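Local coordinates for protein phytase (PDB 2GFI) that hydrolyses phytate (inositol hexakisphosphate), releasing phosphate, as a 3-phytase of the histidine acid phosphatase family, at residues Ser163-Gly166 against Arg167-Gln170; Lys120-Ser123 against Pro124-Asp128; Asn416-Val419 against Ala420-Val423. All coordinates share one frame; numbering follows the deposited sequence.

Contact 1 of 3, residues Ser163-Gly166 against Arg167-Gln170; sequences SNSG and RVYQ
Ser163, leading from strand 158-163 into helix 166-180, sets its OG against the CG1 methyl of Val168, 3.7 Å away, while the same oxygen accepts a weak hydrogen bond from Ser165 N and a stronger one involves Glu196. Ser165 is the N-cap of helix 166-180. Its carbonyl takes the first-turn bond, Tyr169 N to Ser165 O, 2.8 Å. Its side chain turns OG anti to its own nitrogen (chi1 160°), which lays the oxygen alongside two carbons, Arg167 CG at 3.4 Å and Val168 CG2 at 3.5 Å; the polar partner of OG is the carbonyl of Ser458. Gly166 O continues the helical pattern by accepting Gln170 N at 2.8 Å and also lies at the edge of the Tyr169 ring, near its plane. With an alanine at Val168, both methyls over the serine oxygens would go, and a gap would probably open beside Ser163 OG and Ser165 OG. The chemistry is that of a strand-to-helix turn in which serine hydroxyls, bonded elsewhere, pack on aliphatic carbons. It places Arg167, salt-bridged to Glu119, beside His70, the predicted nucleophile, consistent with a role in the phosphate pocket.

Contact 2 of 3, residues Lys120-Ser123 against Pro124-Asp128; sequences KETS and PKNSD
Ser123 and Asn126 both turn their side chains between the backbone N and the carbonyl carbon (chi1 70° in each), and this folds hydroxyl and amide back into the same turn. The Asn126 amide then lies along the backbone of residues 121 to 123 and uses both of its ends. ND2 gives a nearly straight bond to Glu121 O (2.7 Å, 172° at the hydrogen), in the carbonyl plane and in the plane of the amide itself. OD1 accepts Ser123 N at 2.9 Å, from a donor well above the amide carbonyl plane, and also comes to 3.3 Å from Thr122 CA. Held at both ends, by ND2 and by OD1, the amide is fixed against rotation about chi2. Ser123 returns the grip: its OG accepts Lys125 N at 3.0 Å and Asn126 N at 3.2 Å, and Asn126 N is shared with Ser123 O. A serine hydroxyl taking the backbone N-H groups two and three residues ahead, with Pro124 between, makes this an ST turn. Ser127 CB packs 3.1 Å from Ser123 O, and its OG, bonded to Val265 O, lies 4.0 Å from Thr122 CB. The turn belongs to the loop between helices 77-91 and 133-148. Ser123 and Pro124 rest on Thr134 at the start of the latter helix, Glu121 reaches Arg167 and Gln170 of helix 166-180, and Lys125 extends to a salt bridge with Asp183 of the second subunit.

Contact 3 of 3, residues Asn416-Val419 against Ala420-Val423; sequences NDYV and AERV
Ala420 N reaches Asn416 O at 2.9 Å in the alpha-helix 412-423, and its CB lies 3.4 Å from Asn416 O. This is the first of four such bonds: along 420-423 the backbone N-H groups each bond to the carbonyl four residues earlier. Glu421 N bonds to Asp417 O, and the side-chain CG comes to 3.3 Å from this oxygen before the chain runs on extended. Arg422 folds over the ring of Tyr418 one turn back, an i to i+4 CH-pi pair. It has CG anti to its carbonyl carbon (chi1 -68°) and is bent again at chi2 and chi3, so that the aliphatic part curls over the ring; the guanidinium, past the hydroxyl end and not over the ring, is turned nearly parallel to it, the planes 14° apart. The two side chains run side by side in one direction, and both polar ends bond to carbonyls at the C-terminal end of helix 333-343: Tyr418 OH to Ile343 O, Arg422 NE to Ala342 O. Val423 N closes the series on Val419 O at 2.8 Å, while the two valines meet through their CG1 methyls at 4.0 Å on the side facing helix 302-318, near the N-acetylglucosamine. Over the tyrosine face, Arg422 CG stands 3.9 Å from the centroid of the Tyr418 ring, 22° off its normal.

Overall arrangement
Contacts 1 and 2 belong to one neighbourhood, their centres about 15 Å apart. They meet where Gln170 OE1 packs on Glu121 CB at 3.3 Å and Arg167 O on Glu121 CG at 3.4 Å; Gln170 NE2 bonds to Asp182 of the second subunit. Both border the predicted active site: the side chain of Arg167 comes within about 3 Å of that of His70, and the side chain of Glu121 within about 4 Å. Asp333, the predicted proton donor, is farther off, about 7 Å from Arg167, side chain to side chain. Contact 3 stands apart on the far side of the chain's centre from contact 2, about 41 Å between centres, and about 30 Å between centres from contact 1; its neighbour is a glycan, about 4 Å from the Val423 side chain.

Contact 1 of 3, residues Ser163-Gly166 against Arg167-Gln170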
loop_
_atom_site.group_PDB
_atom_site.type_symbol
_atom_site.label_atom_id
_atom_site.label_comp_id
_atom_site.label_asym_id
_atom_site.label_seq_id
_atom_site.Cartn_x
_atom_site.Cartn_y
_atom_site.Cartn_z
ATOM N N SER A 163 -14.127 25.908 -21.780
ATOM C CA SER A 163 -14.635 27.243 -21.498
ATOM C C SER A 163 -13.446 28.195 -21.395
ATOM O O SER A 163 -12.295 27.773 -21.430
ATOM C CB SER A 163 -15.509 27.283 -20.231
ATOM O OG SER A 163 -14.716 27.580 -19.093
ATOM N N ASN A 164 -13.716 29.490 -21.321
ATOM C CA ASN A 164 -12.650 30.463 -21.411
ATOM C C ASN A 164 -12.093 30.846 -20.046
ATOM O O ASN A 164 -11.246 31.749 -19.932
ATOM C CB ASN A 164 -13.113 31.689 -22.203
ATOM C CG ASN A 164 -14.226 32.436 -21.519
ATOM O OD1 ASN A 164 -15.225 31.855 -21.094
ATOM N ND2 ASN A 164 -14.070 33.736 -21.422
ATOM N N SER A 165 -12.567 30.166 -19.008
ATOM C CA SER A 165 -11.924 30.264 -17.705
ATOM C C SER A 165 -10.452 29.863 -17.825
ATOM O O SER A 165 -10.142 28.869 -18.454
ATOM C CB SER A 165 -12.616 29.349 -16.737
ATOM O OG SER A 165 -11.759 29.096 -15.650
ATOM N N GLY A 166 -9.546 30.652 -17.253
ATOM C CA GLY A 166 -8.116 30.410 -17.389
ATOM C C GLY A 166 -7.699 29.007 -16.932
ATOM O O GLY A 166 -7.011 28.273 -17.668
ATOM N N ARG A 167 -8.094 28.650 -15.711
ATOM C CA ARG A 167 -7.762 27.357 -15.122
ATOM C C ARG A 167 -8.339 26.211 -15.983
ATOM O O ARG A 167 -7.686 25.209 -16.159
ATOM C CB ARG A 167 -8.239 27.273 -13.639
ATOM C CG ARG A 167 -9.721 27.433 -13.466
ATOM C CD ARG A 167 -10.318 27.070 -12.088
ATOM N NE ARG A 167 -10.327 28.291 -11.365
ATOM C CZ ARG A 167 -11.351 28.903 -10.814
ATOM N NH1 ARG A 167 -12.569 28.414 -10.775
ATOM N NH2 ARG A 167 -11.095 30.035 -10.226
ATOM N N VAL A 168 -9.561 26.377 -16.509
ATOM C CA VAL A 168 -10.225 25.358 -17.314
ATOM C C VAL A 168 -9.458 25.185 -18.632
ATOM O O VAL A 168 -9.160 24.058 -19.096
ATOM C CB VAL A 168 -11.671 25.759 -17.628
ATOM C CG1 VAL A 168 -12.263 24.874 -18.666
ATOM C CG2 VAL A 168 -12.561 25.716 -16.374
ATOM N N TYR A 169 -9.137 26.323 -19.223
ATOM C CA TYR A 169 -8.484 26.353 -20.483
ATOM C C TYR A 169 -7.114 25.704 -20.343
ATOM O O TYR A 169 -6.677 24.940 -21.218
ATOM C CB TYR A 169 -8.334 27.793 -20.991
ATOM C CG TYR A 169 -7.421 27.844 -22.188
ATOM C CD1 TYR A 169 -7.890 27.535 -23.476
ATOM C CD2 TYR A 169 -6.083 28.149 -22.035
ATOM C CE1 TYR A 169 -7.032 27.553 -24.585
ATOM C CE2 TYR A 169 -5.240 28.155 -23.109
ATOM C CZ TYR A 169 -5.722 27.874 -24.372
ATOM O OH TYR A 169 -4.835 27.916 -25.403
ATOM N N GLN A 170 -6.436 26.025 -19.251
ATOM C CA GLN A 170 -5.098 25.497 -19.034
ATOM C C GLN A 170 -5.160 23.984 -18.824
ATOM O O GLN A 170 -4.369 23.250 -19.364
ATOM C CB GLN A 170 -4.393 26.204 -17.872
ATOM C CG GLN A 170 -2.956 25.800 -17.767
ATOM C CD GLN A 170 -2.176 26.711 -16.870
ATOM O OE1 GLN A 170 -2.603 26.976 -15.749
ATOM N NE2 GLN A 170 -1.004 27.175 -17.344
#

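Contact 2 of 3, residues Lys120-Ser123 against Pro124-Asp128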
loop_
_atom_site.group_PDB
_atom_site.type_symbol
_atom_site.label_atom_id
_atom_site.label_comp_id
_atom_site.label_asym_id
_atom_site.label_seq_id
_atom_site.Cartn_x
_atom_site.Cartn_y
_atom_site.Cartn_z
ATOM N N LYS A 120 -5.803 30.350 -10.357
ATOM C CA LYS A 120 -4.945 29.647 -11.319
ATOM C C LYS A 120 -4.794 28.187 -10.955
ATOM O O LYS A 120 -4.831 27.813 -9.775
ATOM C CB LYS A 120 -3.529 30.238 -11.353
ATOM C CG LYS A 120 -3.419 31.749 -11.600
ATOM C CD LYS A 120 -3.957 32.200 -12.937
ATOM C CE LYS A 120 -3.427 33.607 -13.283
ATOM N NZ LYS A 120 -4.187 34.606 -12.476
ATOM N N GLU A 121 -4.552 27.375 -11.974
ATOM C CA GLU A 121 -4.122 26.005 -11.765
ATOM C C GLU A 121 -2.843 26.037 -10.980
ATOM O O GLU A 121 -1.990 26.896 -11.210
ATOM C CB GLU A 121 -3.851 25.334 -13.126
ATOM C CG GLU A 121 -5.107 24.974 -13.905
ATOM C CD GLU A 121 -5.895 23.930 -13.151
ATOM O OE1 GLU A 121 -5.482 22.757 -13.193
ATOM O OE2 GLU A 121 -6.917 24.286 -12.495
ATOM N N THR A 122 -2.682 25.111 -10.049
ATOM C CA THR A 122 -1.337 24.856 -9.510
ATOM C C THR A 122 -0.591 24.080 -10.600
ATOM O O THR A 122 -1.190 23.277 -11.330
ATOM C CB THR A 122 -1.439 24.027 -8.251
ATOM O OG1 THR A 122 -2.486 23.046 -8.435
ATOM C CG2 THR A 122 -1.913 24.920 -7.028
ATOM N N SER A 123 0.703 24.310 -10.702
ATOM C CA SER A 123 1.503 23.700 -11.740
ATOM C C SER A 123 2.896 23.604 -11.175
ATOM O O SER A 123 3.156 24.211 -10.162
ATOM C CB SER A 123 1.542 24.608 -12.976
ATOM O OG SER A 123 2.305 25.756 -12.660
ATOM N N PRO A 124 3.784 22.825 -11.798
ATOM C CA PRO A 124 5.184 22.793 -11.426
ATOM C C PRO A 124 5.811 24.177 -11.382
ATOM O O PRO A 124 6.817 24.390 -10.734
ATOM C CB PRO A 124 5.799 21.984 -12.566
ATOM C CG PRO A 124 4.768 21.034 -12.929
ATOM C CD PRO A 124 3.486 21.839 -12.854
ATOM N N LYS A 125 5.205 25.113 -12.100
ATOM C CA LYS A 125 5.756 26.453 -12.274
ATOM C C LYS A 125 5.409 27.386 -11.093
ATOM O O LYS A 125 6.212 28.223 -10.703
ATOM C CB LYS A 125 5.258 26.979 -13.614
ATOM C CG LYS A 125 5.754 28.326 -14.064
ATOM C CD LYS A 125 4.950 28.694 -15.304
ATOM C CE LYS A 125 5.524 29.885 -16.028
ATOM N NZ LYS A 125 4.674 30.133 -17.224
ATOM N N ASN A 126 4.230 27.215 -10.502
ATOM C CA ASN A 126 3.788 28.112 -9.450
ATOM C C ASN A 126 3.596 27.413 -8.089
ATOM O O ASN A 126 3.074 28.003 -7.115
ATOM C CB ASN A 126 2.530 28.873 -9.906
ATOM C CG ASN A 126 1.293 27.970 -10.007
ATOM O OD1 ASN A 126 1.288 26.885 -9.445
ATOM N ND2 ASN A 126 0.248 28.416 -10.725
ATOM N N SER A 127 4.069 26.171 -8.011
ATOM C CA SER A 127 3.724 25.290 -6.931
ATOM C C SER A 127 4.728 24.157 -6.799
ATOM O O SER A 127 5.232 23.663 -7.806
ATOM C CB SER A 127 2.358 24.687 -7.226
ATOM O OG SER A 127 1.928 23.903 -6.141
ATOM N N ASP A 128 5.008 23.729 -5.568
ATOM C CA ASP A 128 5.903 22.584 -5.367
ATOM C C ASP A 128 5.113 21.331 -4.944
ATOM O O ASP A 128 5.658 20.352 -4.455
ATOM C CB ASP A 128 7.035 22.945 -4.399
ATOM C CG ASP A 128 6.626 22.822 -2.980
ATOM O OD1 ASP A 128 5.407 22.739 -2.693
ATOM O OD2 ASP A 128 7.460 22.781 -2.049
#

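Contact 3 of 3, residues Asn416-Val419 against Ala420-Val423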
loop_
_atom_site.group_PDB
_atom_site.type_symbol
_atom_site.label_atom_id
_atom_site.label_comp_id
_atom_site.label_asym_id
_atom_site.label_seq_id
_atom_site.Cartn_x
_atom_site.Cartn_y
_atom_site.Cartn_z
ATOM N N ASN A 416 -31.019 6.042 -25.472
ATOM C CA ASN A 416 -31.905 7.045 -26.069
ATOM C C ASN A 416 -33.185 7.278 -25.280
ATOM O O ASN A 416 -33.574 8.420 -25.071
ATOM C CB ASN A 416 -32.176 6.717 -27.537
ATOM C CG ASN A 416 -31.146 7.332 -28.453
ATOM O OD1 ASN A 416 -31.223 8.513 -28.788
ATOM N ND2 ASN A 416 -30.154 6.550 -28.835
ATOM N N ASP A 417 -33.804 6.197 -24.821
ATOM C CA ASP A 417 -35.024 6.258 -24.029
ATOM C C ASP A 417 -34.773 6.911 -22.657
ATOM O O ASP A 417 -35.583 7.722 -22.181
ATOM C CB ASP A 417 -35.595 4.845 -23.804
ATOM C CG ASP A 417 -36.092 4.179 -25.084
ATOM O OD1 ASP A 417 -36.278 4.866 -26.116
ATOM O OD2 ASP A 417 -36.328 2.950 -25.140
ATOM N N TYR A 418 -33.653 6.520 -22.038
ATOM C CA TYR A 418 -33.183 7.085 -20.781
ATOM C C TYR A 418 -32.969 8.598 -20.917
ATOM O O TYR A 418 -33.530 9.394 -20.141
ATOM C CB TYR A 418 -31.889 6.376 -20.305
ATOM C CG TYR A 418 -31.382 6.952 -18.997
ATOM C CD1 TYR A 418 -32.012 6.633 -17.803
ATOM C CD2 TYR A 418 -30.317 7.863 -18.969
ATOM C CE1 TYR A 418 -31.597 7.172 -16.612
ATOM C CE2 TYR A 418 -29.879 8.395 -17.781
ATOM C CZ TYR A 418 -30.535 8.030 -16.598
ATOM O OH TYR A 418 -30.167 8.532 -15.393
ATOM N N VAL A 419 -32.183 9.004 -21.909
ATOM C CA VAL A 419 -31.978 10.437 -22.117
ATOM C C VAL A 419 -33.320 11.166 -22.336
ATOM O O VAL A 419 -33.600 12.169 -21.654
ATOM C CB VAL A 419 -30.975 10.734 -23.239
ATOM C CG1 VAL A 419 -30.878 12.240 -23.464
ATOM C CG2 VAL A 419 -29.631 10.198 -22.848
ATOM N N ALA A 420 -34.157 10.635 -23.241
ATOM C CA ALA A 420 -35.477 11.226 -23.484
ATOM C C ALA A 420 -36.277 11.403 -22.187
ATOM O O ALA A 420 -36.867 12.449 -21.973
ATOM C CB ALA A 420 -36.272 10.408 -24.524
ATOM N N GLU A 421 -36.262 10.387 -21.319
ATOM C CA GLU A 421 -36.905 10.443 -19.996
ATOM C C GLU A 421 -36.323 11.545 -19.112
ATOM O O GLU A 421 -37.076 12.246 -18.399
ATOM C CB GLU A 421 -36.739 9.109 -19.257
ATOM C CG GLU A 421 -37.723 8.009 -19.641
ATOM C CD GLU A 421 -37.571 6.744 -18.780
ATOM O OE1 GLU A 421 -36.395 6.323 -18.493
ATOM O OE2 GLU A 421 -38.639 6.170 -18.383
ATOM N N ARG A 422 -34.989 11.682 -19.158
ATOM C CA ARG A 422 -34.273 12.669 -18.365
ATOM C C ARG A 422 -34.590 14.070 -18.835
ATOM O O ARG A 422 -34.786 14.965 -18.033
ATOM C CB ARG A 422 -32.752 12.432 -18.414
ATOM C CG ARG A 422 -32.244 11.159 -17.712
ATOM C CD ARG A 422 -32.683 11.036 -16.284
ATOM N NE ARG A 422 -32.115 12.091 -15.482
ATOM C CZ ARG A 422 -32.449 12.328 -14.214
ATOM N NH1 ARG A 422 -33.363 11.578 -13.624
ATOM N NH2 ARG A 422 -31.879 13.327 -13.540
ATOM N N VAL A 423 -34.645 14.264 -20.146
ATOM C CA VAL A 423 -34.810 15.618 -20.698
ATOM C C VAL A 423 -36.261 15.976 -20.977
ATOM O O VAL A 423 -36.557 17.111 -21.350
ATOM C CB VAL A 423 -33.943 15.831 -21.953
ATOM C CG1 VAL A 423 -32.477 15.453 -21.662
ATOM C CG2 VAL A 423 -34.521 15.066 -23.179
#